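Local coordinates for PHD finger protein 14 (Danio rerio, PDB 7D86) that reads chromatin by binding histone H3, preferably unmodified, and represses PDGFRA expression to regulate mesenchymal cell proliferation, at residues L77-D82 / F156-C161. Sequence-based numbering, arbitrary orientation.
Sequences LCPSQD and FFHVTC. With ZN (zinc ion), chain D; ZN (zinc ion), chain C.
Pro-79 lays its CD over one face of the His-158 imidazole, 3.4 Å from the ring centroid and 8° off the normal, which defines a CH-pi contact; Leu-77 O and Cys-78 CA approach the ring obliquely at CD2. Both ring nitrogens are engaged: ND1 binds zinc at 2.1 Å and NE2 is hydrogen-bonded to Thr-142 O, so the ring is held from both nitrogens, which fixes its rotation under the proline. An alanine at Pro-79 would probably leave this imidazole face without its CH-pi partner and open a gap beside the zinc ligand.

Farther along, Thr-160 OG1 comes within 3.1 Å of Cys-78 SG, itself 2.3 Å from the other zinc. Chi1 of 48° sets OG1 between the backbone N and carbonyl carbon of Thr-160, from where it also meets Ser-80 CB at 3.5 Å. No direct hydrogen bond crosses the contact, but one water accepts from Val-159 N and donates to Leu-77 O.

Cys-78 shares its zinc with Cys-75, His-95 and Cys-98, whereas His-158 and Cys-161 share theirs with Cys-131 and Cys-134. Two three-cysteine, one-histidine sites thus abut, joining the C2HC pre-PHD finger to the second PHD finger in the extended PHD part of the PZP domain.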
ATOM      1  N   LEU A  77       4.249  -4.802   8.519  1.00 28.91           N
ATOM      2  CA  LEU A  77       2.827  -4.632   8.784  1.00 32.87           C
ATOM      3  C   LEU A  77       1.939  -5.593   8.015  1.00 32.31           C
ATOM      4  O   LEU A  77       0.717  -5.566   8.215  1.00 33.98           O
ATOM      5  CB  LEU A  77       2.393  -3.195   8.460  1.00 27.48           C
ATOM      6  CG  LEU A  77       3.168  -2.047   9.109  1.00 33.67           C
ATOM      7  CD1 LEU A  77       2.674  -0.725   8.527  1.00 28.78           C
ATOM      8  CD2 LEU A  77       3.016  -2.054  10.633  1.00 39.41           C
ATOM      9  N   CYS A  78       2.496  -6.430   7.145  1.00 28.03           N
ATOM     10  CA  CYS A  78       1.696  -7.314   6.311  1.00 32.28           C
ATOM     11  C   CYS A  78       2.601  -8.407   5.755  1.00 35.90           C
ATOM     12  O   CYS A  78       3.833  -8.261   5.768  1.00 35.76           O
ATOM     13  CB  CYS A  78       1.024  -6.541   5.160  1.00 32.55           C
ATOM     14  SG  CYS A  78       2.140  -6.298   3.755  1.00 33.66           S
ATOM     15  N   PRO A  79       2.032  -9.512   5.270  1.00 32.28           N
ATOM     16  CA  PRO A  79       2.859 -10.618   4.771  1.00 35.12           C
ATOM     17  C   PRO A  79       3.276 -10.521   3.312  1.00 35.23           C
ATOM     18  O   PRO A  79       4.075 -11.357   2.864  1.00 38.19           O
ATOM     19  CB  PRO A  79       1.954 -11.840   4.985  1.00 36.39           C
ATOM     20  CG  PRO A  79       0.572 -11.303   4.828  1.00 37.38           C
ATOM     21  CD  PRO A  79       0.615  -9.909   5.428  1.00 33.37           C
ATOM     22  N   SER A  80       2.783  -9.538   2.567  1.00 34.20           N
ATOM     23  CA  SER A  80       3.113  -9.435   1.152  1.00 35.22           C
ATOM     24  C   SER A  80       4.566  -9.027   0.958  1.00 35.88           C
ATOM     25  O   SER A  80       5.077  -8.143   1.648  1.00 34.86           O
ATOM     26  CB  SER A  80       2.204  -8.419   0.469  1.00 41.18           C
ATOM     27  OG  SER A  80       2.651  -8.152  -0.848  1.00 43.52           O
ATOM     28  N   GLN A  81       5.233  -9.669   0.003  1.00 37.95           N
ATOM     29  CA  GLN A  81       6.565  -9.245  -0.402  1.00 42.51           C
ATOM     30  C   GLN A  81       6.567  -8.564  -1.762  1.00 43.36           C
ATOM     31  O   GLN A  81       7.636  -8.209  -2.265  1.00 48.46           O
ATOM     32  CB  GLN A  81       7.527 -10.434  -0.387  1.00 42.34           C
ATOM     33  CG  GLN A  81       7.793 -10.935   1.024  1.00 50.30           C
ATOM     34  CD  GLN A  81       8.685 -12.154   1.065  1.00 63.33           C
ATOM     35  OE1 GLN A  81       9.079 -12.686   0.027  1.00 71.33           O
ATOM     36  NE2 GLN A  81       9.009 -12.607   2.271  1.00 68.29           N
ATOM     37  N   ASP A  82       5.399  -8.351  -2.355  1.00 42.67           N
ATOM     38  CA  ASP A  82       5.293  -7.563  -3.568  1.00 49.79           C
ATOM     39  C   ASP A  82       5.146  -6.079  -3.224  1.00 48.34           C
ATOM     40  O   ASP A  82       5.115  -5.679  -2.055  1.00 45.77           O
ATOM     41  CB  ASP A  82       4.122  -8.059  -4.410  1.00 57.26           C
ATOM     42  CG  ASP A  82       4.255  -9.523  -4.780  1.00 66.93           C
ATOM     43  OD1 ASP A  82       5.381  -9.955  -5.100  1.00 70.01           O
ATOM     44  OD2 ASP A  82       3.237 -10.245  -4.742  1.00 72.53           O
ATOM     45  N   PHE A 156     -11.764  -7.083   9.147  1.00 30.82           N
ATOM     46  CA  PHE A 156     -10.342  -6.771   9.242  1.00 29.99           C
ATOM     47  C   PHE A 156      -9.542  -7.449   8.135  1.00 29.36           C
ATOM     48  O   PHE A 156      -9.817  -8.594   7.759  1.00 27.94           O
ATOM     49  CB  PHE A 156      -9.782  -7.185  10.601  1.00 30.89           C
ATOM     50  CG  PHE A 156     -10.431  -6.481  11.748  1.00 37.24           C
ATOM     51  CD1 PHE A 156     -10.204  -5.131  11.968  1.00 44.34           C
ATOM     52  CD2 PHE A 156     -11.283  -7.158  12.599  1.00 40.42           C
ATOM     53  CE1 PHE A 156     -10.823  -4.467  13.027  1.00 45.35           C
ATOM     54  CE2 PHE A 156     -11.895  -6.501  13.654  1.00 45.01           C
ATOM     55  CZ  PHE A 156     -11.664  -5.153  13.864  1.00 43.34           C
ATOM     56  N   PHE A 157      -8.525  -6.743   7.644  1.00 29.40           N
ATOM     57  CA  PHE A 157      -7.662  -7.278   6.601  1.00 24.87           C
ATOM     58  C   PHE A 157      -6.362  -6.488   6.552  1.00 23.41           C
ATOM     59  O   PHE A 157      -6.316  -5.315   6.924  1.00 23.67           O
ATOM     60  CB  PHE A 157      -8.345  -7.247   5.225  1.00 25.93           C
ATOM     61  CG  PHE A 157      -9.369  -6.152   5.074  1.00 28.05           C
ATOM     62  CD1 PHE A 157      -8.983  -4.825   5.006  1.00 28.16           C
ATOM     63  CD2 PHE A 157     -10.721  -6.461   4.980  1.00 31.28           C
ATOM     64  CE1 PHE A 157      -9.935  -3.811   4.868  1.00 34.11           C
ATOM     65  CE2 PHE A 157     -11.672  -5.453   4.835  1.00 29.06           C
ATOM     66  CZ  PHE A 157     -11.273  -4.130   4.776  1.00 30.31           C
ATOM     67  N   HIS A 158      -5.303  -7.148   6.083  1.00 25.60           N
ATOM     68  CA  HIS A 158      -4.069  -6.429   5.799  1.00 22.50           C
ATOM     69  C   HIS A 158      -4.314  -5.420   4.691  1.00 24.89           C
ATOM     70  O   HIS A 158      -5.165  -5.622   3.821  1.00 26.87           O
ATOM     71  CB  HIS A 158      -2.963  -7.395   5.351  1.00 25.21           C
ATOM     72  CG  HIS A 158      -2.555  -8.378   6.396  1.00 27.49           C
ATOM     73  ND1 HIS A 158      -2.754  -9.736   6.258  1.00 30.23           N
ATOM     74  CD2 HIS A 158      -1.949  -8.201   7.594  1.00 27.08           C
ATOM     75  CE1 HIS A 158      -2.290 -10.353   7.329  1.00 26.74           C
ATOM     76  NE2 HIS A 158      -1.797  -9.445   8.155  1.00 31.26           N
ATOM     77  N   VAL A 159      -3.531  -4.338   4.703  1.00 23.84           N
ATOM     78  CA  VAL A 159      -3.684  -3.304   3.683  1.00 23.96           C
ATOM     79  C   VAL A 159      -3.443  -3.879   2.295  1.00 25.96           C
ATOM     80  O   VAL A 159      -4.175  -3.579   1.348  1.00 26.75           O
ATOM     81  CB  VAL A 159      -2.746  -2.118   3.965  1.00 26.57           C
ATOM     82  CG1 VAL A 159      -2.851  -1.090   2.839  1.00 24.53           C
ATOM     83  CG2 VAL A 159      -3.080  -1.496   5.318  1.00 24.16           C
ATOM     84  N   THR A 160      -2.406  -4.711   2.147  1.00 26.32           N
ATOM     85  CA  THR A 160      -2.082  -5.252   0.830  1.00 28.60           C
ATOM     86  C   THR A 160      -3.052  -6.345   0.403  1.00 28.62           C
ATOM     87  O   THR A 160      -3.276  -6.534  -0.799  1.00 28.25           O
ATOM     88  CB  THR A 160      -0.646  -5.778   0.812  1.00 29.11           C
ATOM     89  OG1 THR A 160      -0.419  -6.609   1.958  1.00 29.34           O
ATOM     90  CG2 THR A 160       0.338  -4.610   0.836  1.00 31.51           C
ATOM     91  N   CYS A 161      -3.627  -7.073   1.363  1.00 26.81           N
ATOM     92  CA  CYS A 161      -4.673  -8.029   1.030  1.00 29.69           C
ATOM     93  C   CYS A 161      -5.918  -7.308   0.531  1.00 30.75           C
ATOM     94  O   CYS A 161      -6.533  -7.724  -0.458  1.00 30.40           O
ATOM     95  CB  CYS A 161      -4.989  -8.907   2.245  1.00 31.18           C
ATOM     96  SG  CYS A 161      -3.654 -10.079   2.707  1.00 32.14           S
TER
HETATM   97 ZN    ZN D 503      -3.901 -10.815   4.886  1.00 34.37          ZN
HETATM   98 ZN    ZN C 502       2.853  -4.165   3.985  1.00 32.58          ZN
HETATM   99  O   HOH W   1      -1.333  -4.155   6.414  1.00 31.46           O